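Local atomic coordinates of glucokinase (Streptomyces griseus, PDB entry 3VGM), a protein that probably catalyses the ATP-dependent phosphorylation of D-glucose to D-glucose 6-phosphate, as a zinc-binding glucokinase of the ROK family. Residues Lys13-Val18 against Thr28-Thr33; Val125-Leu130 against Ala255-Gly260. All coordinates share one frame; numbering follows the deposited sequence.

Contact 1: Lys13-Val18 against Thr28-Thr33; sequences KIAAGV and TFKVAT
I14 and V31 form an antiparallel hydrogen-bonded pair, each amide donating to the other's carbonyl: I14 N to V31 O at 2.8 Å and nearly straight (176°), and V31 N to I14 O. Two residues on, A16 and F29 repeat the exchange, F29 N reaching A16 O at 2.9 Å. Each of these carbonyls also meets a CA-H across the strands, K30 CA lying 3.3 Å from I14 O. The backbones of A15 and G17 bond to D8 and G6 of strand 3-9. T33 OG1, although 3.2 Å from K13 N, stands at a poor angle to it and is hydrogen-bonded to G10 O instead.

On the face of I14, A16 and V31, CG2 of V31 reaches CB of I14 at 3.8 Å, and helix 37-52 covers this apolar patch through A43 and A47. The opposite face carries A15 and K30, and K13 meets K30 from the strand end. K13 CG sits between backbone N and carbonyl carbon (chi1 58°), and the chain then bends at chi3, bringing NZ to 3.1 Å from K30 NZ. Backbone pairing thus carries this hairpin; the two lysine amino groups, both donors, add no bond and would probably repel if both are protonated.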
ATOM      1  N   LYS A  13       1.570 -11.227 -34.333  1.00 35.13           N
ATOM      2  CA  LYS A  13       0.826 -11.356 -35.577  1.00 33.66           C
ATOM      3  C   LYS A  13      -0.283 -10.308 -35.719  1.00 31.43           C
ATOM      4  O   LYS A  13      -0.815  -9.807 -34.722  1.00 30.87           O
ATOM      5  CB  LYS A  13       0.260 -12.773 -35.697  1.00 34.71           C
ATOM      6  CG  LYS A  13      -0.637 -13.188 -34.562  1.00 37.35           C
ATOM      7  CD  LYS A  13      -1.371 -14.504 -34.859  1.00 43.17           C
ATOM      8  CE  LYS A  13      -2.746 -14.489 -34.173  1.00 45.19           C
ATOM      9  NZ  LYS A  13      -3.521 -15.779 -34.258  1.00 49.24           N
ATOM     10  N   ILE A  14      -0.573  -9.958 -36.968  1.00 29.14           N
ATOM     11  CA  ILE A  14      -1.706  -9.137 -37.354  1.00 27.10           C
ATOM     12  C   ILE A  14      -2.650 -10.066 -38.115  1.00 26.16           C
ATOM     13  O   ILE A  14      -2.247 -10.718 -39.103  1.00 25.97           O
ATOM     14  CB  ILE A  14      -1.257  -7.956 -38.247  1.00 27.94           C
ATOM     15  CG1 ILE A  14      -0.332  -7.010 -37.453  1.00 27.73           C
ATOM     16  CG2 ILE A  14      -2.464  -7.213 -38.840  1.00 27.66           C
ATOM     17  CD1 ILE A  14       0.456  -6.009 -38.331  1.00 29.93           C
ATOM     18  N   ALA A  15      -3.888 -10.171 -37.633  1.00 23.77           N
ATOM     19  CA  ALA A  15      -4.875 -11.052 -38.278  1.00 22.06           C
ATOM     20  C   ALA A  15      -6.024 -10.210 -38.813  1.00 22.21           C
ATOM     21  O   ALA A  15      -6.498  -9.289 -38.124  1.00 22.01           O
ATOM     22  CB  ALA A  15      -5.399 -12.068 -37.281  1.00 21.64           C
ATOM     23  N   ALA A  16      -6.470 -10.510 -40.036  1.00 20.83           N
ATOM     24  CA  ALA A  16      -7.654  -9.863 -40.573  1.00 20.38           C
ATOM     25  C   ALA A  16      -8.641 -10.974 -40.943  1.00 19.92           C
ATOM     26  O   ALA A  16      -8.223 -12.057 -41.351  1.00 20.19           O
ATOM     27  CB  ALA A  16      -7.321  -9.021 -41.804  1.00 20.93           C
ATOM     28  N   GLY A  17      -9.923 -10.715 -40.754  1.00 19.08           N
ATOM     29  CA  GLY A  17     -10.946 -11.703 -41.051  1.00 18.66           C
ATOM     30  C   GLY A  17     -12.191 -11.038 -41.611  1.00 18.82           C
ATOM     31  O   GLY A  17     -12.571  -9.949 -41.183  1.00 17.63           O
ATOM     32  N   VAL A  18     -12.808 -11.682 -42.601  1.00 18.73           N
ATOM     33  CA  VAL A  18     -14.116 -11.264 -43.096  1.00 19.48           C
ATOM     34  C   VAL A  18     -15.166 -11.788 -42.141  1.00 19.80           C
ATOM     35  O   VAL A  18     -15.162 -12.982 -41.799  1.00 19.26           O
ATOM     36  CB  VAL A  18     -14.373 -11.809 -44.504  1.00 20.12           C
ATOM     37  CG1 VAL A  18     -15.841 -11.635 -44.908  1.00 20.60           C
ATOM     38  CG2 VAL A  18     -13.440 -11.113 -45.488  1.00 20.00           C
ATOM     39  N   THR A  28      -9.734 -15.892 -42.659  1.00 22.31           N
ATOM     40  CA  THR A  28      -8.735 -15.300 -41.741  1.00 22.50           C
ATOM     41  C   THR A  28      -7.375 -15.337 -42.436  1.00 23.17           C
ATOM     42  O   THR A  28      -6.961 -16.373 -42.971  1.00 23.14           O
ATOM     43  CB  THR A  28      -8.640 -16.054 -40.390  1.00 23.41           C
ATOM     44  OG1 THR A  28      -9.940 -16.160 -39.793  1.00 25.07           O
ATOM     45  CG2 THR A  28      -7.715 -15.303 -39.398  1.00 25.45           C
ATOM     46  N   PHE A  29      -6.677 -14.209 -42.420  1.00 22.85           N
ATOM     47  CA  PHE A  29      -5.341 -14.155 -42.993  1.00 24.12           C
ATOM     48  C   PHE A  29      -4.443 -13.467 -41.995  1.00 25.07           C
ATOM     49  O   PHE A  29      -4.780 -12.397 -41.476  1.00 23.80           O
ATOM     50  CB  PHE A  29      -5.360 -13.423 -44.336  1.00 24.70           C
ATOM     51  CG  PHE A  29      -4.029 -13.410 -45.024  1.00 28.02           C
ATOM     52  CD1 PHE A  29      -3.371 -14.609 -45.323  1.00 30.94           C
ATOM     53  CD2 PHE A  29      -3.417 -12.205 -45.365  1.00 30.03           C
ATOM     54  CE1 PHE A  29      -2.113 -14.602 -45.944  1.00 33.86           C
ATOM     55  CE2 PHE A  29      -2.166 -12.183 -45.991  1.00 30.76           C
ATOM     56  CZ  PHE A  29      -1.516 -13.381 -46.284  1.00 35.00           C
ATOM     57  N   LYS A  30      -3.308 -14.091 -41.717  1.00 26.11           N
ATOM     58  CA  LYS A  30      -2.397 -13.567 -40.718  1.00 27.60           C
ATOM     59  C   LYS A  30      -1.079 -13.159 -41.374  1.00 29.12           C
ATOM     60  O   LYS A  30      -0.615 -13.809 -42.332  1.00 29.82           O
ATOM     61  CB  LYS A  30      -2.173 -14.614 -39.637  1.00 26.76           C
ATOM     62  CG  LYS A  30      -3.462 -15.157 -39.052  1.00 27.75           C
ATOM     63  CD  LYS A  30      -3.213 -16.251 -38.069  1.00 29.51           C
ATOM     64  CE  LYS A  30      -4.519 -16.912 -37.661  1.00 32.90           C
ATOM     65  NZ  LYS A  30      -4.247 -17.812 -36.508  1.00 36.23           N
ATOM     66  N   VAL A  31      -0.493 -12.073 -40.874  1.00 30.21           N
ATOM     67  CA  VAL A  31       0.830 -11.609 -41.312  1.00 31.47           C
ATOM     68  C   VAL A  31       1.682 -11.309 -40.074  1.00 32.11           C
ATOM     69  O   VAL A  31       1.150 -11.003 -38.982  1.00 30.78           O
ATOM     70  CB  VAL A  31       0.780 -10.359 -42.254  1.00 32.14           C
ATOM     71  CG1 VAL A  31       0.041 -10.666 -43.588  1.00 33.06           C
ATOM     72  CG2 VAL A  31       0.161  -9.170 -41.563  1.00 33.13           C
ATOM     73  N   ALA A  32       3.004 -11.415 -40.221  1.00 32.41           N
ATOM     74  CA  ALA A  32       3.889 -11.140 -39.079  1.00 33.31           C
ATOM     75  C   ALA A  32       3.822  -9.663 -38.763  1.00 33.04           C
ATOM     76  O   ALA A  32       3.781  -8.825 -39.673  1.00 33.48           O
ATOM     77  CB  ALA A  32       5.333 -11.547 -39.403  1.00 32.99           C
ATOM     78  N   THR A  33       3.793  -9.331 -37.480  1.00 33.76           N
ATOM     79  CA  THR A  33       3.914  -7.935 -37.077  1.00 33.96           C
ATOM     80  C   THR A  33       5.364  -7.500 -37.296  1.00 35.27           C
ATOM     81  O   THR A  33       6.265  -8.084 -36.703  1.00 34.87           O
ATOM     82  CB  THR A  33       3.563  -7.729 -35.601  1.00 33.79           C
ATOM     83  OG1 THR A  33       2.256  -8.256 -35.340  1.00 32.55           O
ATOM     84  CG2 THR A  33       3.619  -6.238 -35.250  1.00 32.44           C
TER

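Contact 2: Val125-Leu130 against Ala255-Gly260; sequences VICITL and AFIVGG
Two adjacent parallel strands, 125-130 and 255-259, form part of a five-stranded mixed sheet, their short axes 4.6 Å apart and inclined by 17°. Five backbone bonds join them in the alternating parallel pattern: I126 takes its N-H to A255 O and receives I257 N, then I128 N meets I257 O at 2.8 Å and I128 O accepts G259 N. The last, L130 N to G259 O, is 2.9 Å long, its donor tilted 34° from the carbonyl plane.

F256 and I126 run alongside each other in the same direction; CD1 and CE1 of the ring approach I126 CB obliquely, CD1 at 3.7 Å. L247 of helix 227-251 touches the F256 side chain, so an alanine at F256 would probably open a gap between the sheet and that helix and leave I126 less firmly packed. On the other face I257 CD1 bridges two residues, lying 3.8 Å from C127 SG and 3.9 Å from V125 CG2. Its CG1 is anti to the carbonyl carbon (chi1 -59°) and the chain is extended at chi2, which carries CD1 over that pair.

Farther on, T129 CG2 rests 3.6 Å from G260 CA; this approach, with L130 O also near and phi positive, suits a residue without CB. The T129 side chain lies about 6 Å from the bound glucose. Such parallel strands, with glycines closing strand 255-259, are consistent with the actin-like ATPase fold of ROK kinases.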
ATOM      1  N   VAL A 125     -23.008  -4.136 -19.241  1.00 23.35           N
ATOM      2  CA  VAL A 125     -21.974  -5.148 -18.936  1.00 22.82           C
ATOM      3  C   VAL A 125     -20.603  -4.505 -18.998  1.00 21.15           C
ATOM      4  O   VAL A 125     -20.415  -3.520 -19.717  1.00 20.72           O
ATOM      5  CB  VAL A 125     -22.057  -6.467 -19.817  1.00 23.72           C
ATOM      6  CG1 VAL A 125     -23.434  -6.688 -20.370  1.00 26.50           C
ATOM      7  CG2 VAL A 125     -21.072  -6.487 -20.944  1.00 27.11           C
ATOM      8  N   ILE A 126     -19.682  -5.022 -18.205  1.00 18.16           N
ATOM      9  CA  ILE A 126     -18.307  -4.551 -18.215  1.00 17.42           C
ATOM     10  C   ILE A 126     -17.477  -5.756 -18.614  1.00 17.84           C
ATOM     11  O   ILE A 126     -17.599  -6.835 -18.001  1.00 17.44           O
ATOM     12  CB  ILE A 126     -17.872  -4.031 -16.815  1.00 17.39           C
ATOM     13  CG1 ILE A 126     -18.675  -2.773 -16.380  1.00 19.42           C
ATOM     14  CG2 ILE A 126     -16.357  -3.826 -16.741  1.00 16.34           C
ATOM     15  CD1 ILE A 126     -18.510  -1.540 -17.323  1.00 22.38           C
ATOM     16  N   CYS A 127     -16.666  -5.593 -19.658  1.00 17.90           N
ATOM     17  CA  CYS A 127     -15.804  -6.699 -20.120  1.00 18.89           C
ATOM     18  C   CYS A 127     -14.382  -6.399 -19.693  1.00 19.29           C
ATOM     19  O   CYS A 127     -13.966  -5.243 -19.760  1.00 18.98           O
ATOM     20  CB  CYS A 127     -15.864  -6.803 -21.631  1.00 20.33           C
ATOM     21  SG  CYS A 127     -17.537  -7.111 -22.190  1.00 26.13           S
ATOM     22  N   ILE A 128     -13.639  -7.413 -19.233  1.00 18.04           N
ATOM     23  CA  ILE A 128     -12.255  -7.208 -18.854  1.00 19.04           C
ATOM     24  C   ILE A 128     -11.428  -8.241 -19.638  1.00 19.35           C
ATOM     25  O   ILE A 128     -11.855  -9.385 -19.774  1.00 19.49           O
ATOM     26  CB  ILE A 128     -12.047  -7.443 -17.327  1.00 19.75           C
ATOM     27  CG1 ILE A 128     -12.828  -6.413 -16.492  1.00 21.80           C
ATOM     28  CG2 ILE A 128     -10.581  -7.385 -16.955  1.00 21.83           C
ATOM     29  CD1 ILE A 128     -12.421  -5.035 -16.749  1.00 28.82           C
ATOM     30  N   THR A 129     -10.278  -7.824 -20.150  1.00 19.93           N
ATOM     31  CA  THR A 129      -9.355  -8.729 -20.825  1.00 20.83           C
ATOM     32  C   THR A 129      -8.081  -8.816 -20.002  1.00 19.70           C
ATOM     33  O   THR A 129      -7.379  -7.820 -19.839  1.00 18.61           O
ATOM     34  CB  THR A 129      -9.013  -8.228 -22.247  1.00 22.54           C
ATOM     35  OG1 THR A 129     -10.227  -8.003 -22.982  1.00 27.51           O
ATOM     36  CG2 THR A 129      -8.190  -9.283 -22.991  1.00 22.96           C
ATOM     37  N   LEU A 130      -7.810 -10.004 -19.465  1.00 19.56           N
ATOM     38  CA  LEU A 130      -6.572 -10.284 -18.741  1.00 20.15           C
ATOM     39  C   LEU A 130      -5.609 -10.980 -19.686  1.00 21.23           C
ATOM     40  O   LEU A 130      -5.691 -12.201 -19.883  1.00 21.07           O
ATOM     41  CB  LEU A 130      -6.879 -11.181 -17.528  1.00 20.25           C
ATOM     42  CG  LEU A 130      -7.943 -10.625 -16.565  1.00 19.76           C
ATOM     43  CD1 LEU A 130      -8.297 -11.639 -15.463  1.00 22.03           C
ATOM     44  CD2 LEU A 130      -7.506  -9.280 -15.935  1.00 20.73           C
ATOM     45  N   ALA A 255     -23.494  -7.789 -15.368  1.00 18.96           N
ATOM     46  CA  ALA A 255     -22.501  -8.861 -15.497  1.00 18.11           C
ATOM     47  C   ALA A 255     -21.154  -8.298 -15.845  1.00 17.22           C
ATOM     48  O   ALA A 255     -21.061  -7.266 -16.511  1.00 17.54           O
ATOM     49  CB  ALA A 255     -22.921  -9.856 -16.634  1.00 18.33           C
ATOM     50  N   PHE A 256     -20.124  -9.025 -15.424  1.00 16.75           N
ATOM     51  CA  PHE A 256     -18.763  -8.865 -15.898  1.00 17.01           C
ATOM     52  C   PHE A 256     -18.471 -10.045 -16.831  1.00 17.84           C
ATOM     53  O   PHE A 256     -18.907 -11.182 -16.551  1.00 18.70           O
ATOM     54  CB  PHE A 256     -17.803  -8.933 -14.735  1.00 17.34           C
ATOM     55  CG  PHE A 256     -17.884  -7.747 -13.844  1.00 18.45           C
ATOM     56  CD1 PHE A 256     -17.256  -6.550 -14.215  1.00 17.82           C
ATOM     57  CD2 PHE A 256     -18.609  -7.807 -12.654  1.00 19.93           C
ATOM     58  CE1 PHE A 256     -17.343  -5.404 -13.383  1.00 19.03           C
ATOM     59  CE2 PHE A 256     -18.709  -6.658 -11.810  1.00 19.95           C
ATOM     60  CZ  PHE A 256     -18.069  -5.475 -12.179  1.00 18.75           C
ATOM     61  N   ILE A 257     -17.786  -9.758 -17.935  1.00 17.05           N
ATOM     62  CA  ILE A 257     -17.309 -10.818 -18.843  1.00 18.21           C
ATOM     63  C   ILE A 257     -15.803 -10.799 -18.742  1.00 17.39           C
ATOM     64  O   ILE A 257     -15.182  -9.783 -19.035  1.00 18.71           O
ATOM     65  CB  ILE A 257     -17.771 -10.587 -20.291  1.00 17.56           C
ATOM     66  CG1 ILE A 257     -19.305 -10.531 -20.340  1.00 20.67           C
ATOM     67  CG2 ILE A 257     -17.252 -11.731 -21.204  1.00 19.46           C
ATOM     68  CD1 ILE A 257     -19.832 -10.146 -21.682  1.00 26.70           C
ATOM     69  N   VAL A 258     -15.211 -11.906 -18.306  1.00 17.38           N
ATOM     70  CA  VAL A 258     -13.786 -11.954 -18.046  1.00 17.24           C
ATOM     71  C   VAL A 258     -13.155 -12.827 -19.139  1.00 17.94           C
ATOM     72  O   VAL A 258     -13.508 -13.999 -19.298  1.00 18.10           O
ATOM     73  CB  VAL A 258     -13.476 -12.550 -16.669  1.00 17.80           C
ATOM     74  CG1 VAL A 258     -11.948 -12.646 -16.452  1.00 18.99           C
ATOM     75  CG2 VAL A 258     -14.131 -11.670 -15.568  1.00 19.25           C
ATOM     76  N   GLY A 259     -12.243 -12.231 -19.896  1.00 18.13           N
ATOM     77  CA  GLY A 259     -11.614 -12.924 -21.012  1.00 19.33           C
ATOM     78  C   GLY A 259     -10.129 -12.652 -21.021  1.00 19.67           C
ATOM     79  O   GLY A 259      -9.556 -12.207 -20.014  1.00 18.71           O
ATOM     80  N   GLY A 260      -9.514 -12.923 -22.171  1.00 20.11           N
ATOM     81  CA  GLY A 260      -8.055 -12.790 -22.349  1.00 20.53           C
ATOM     82  C   GLY A 260      -7.302 -14.080 -22.076  1.00 21.55           C
ATOM     83  O   GLY A 260      -7.854 -15.038 -21.528  1.00 21.50           O
TER

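How the contacts relate
Both segments of contact 1 precede both segments of contact 2 in the sequence, and each contact belongs to a separate five-stranded mixed sheet, the two sharing the strand order 3-2-1-4-5. In the first sheet 13-18 with 28-33 is the antiparallel hairpin at one margin, covered by helix 37-52; in the second 125-130 with 255-260 is a central parallel pair, joined across 124 intervening residues and packed against helix 227-251. Their centres are about 24 Å apart and their nearest atoms about 13 Å, so they do not touch. The repeated topology is consistent with the duplicated domains of the actin-like ATPase clan. Bound glucose is about 13 Å from the T33 side chain; contact 2 lies nearer the sugar.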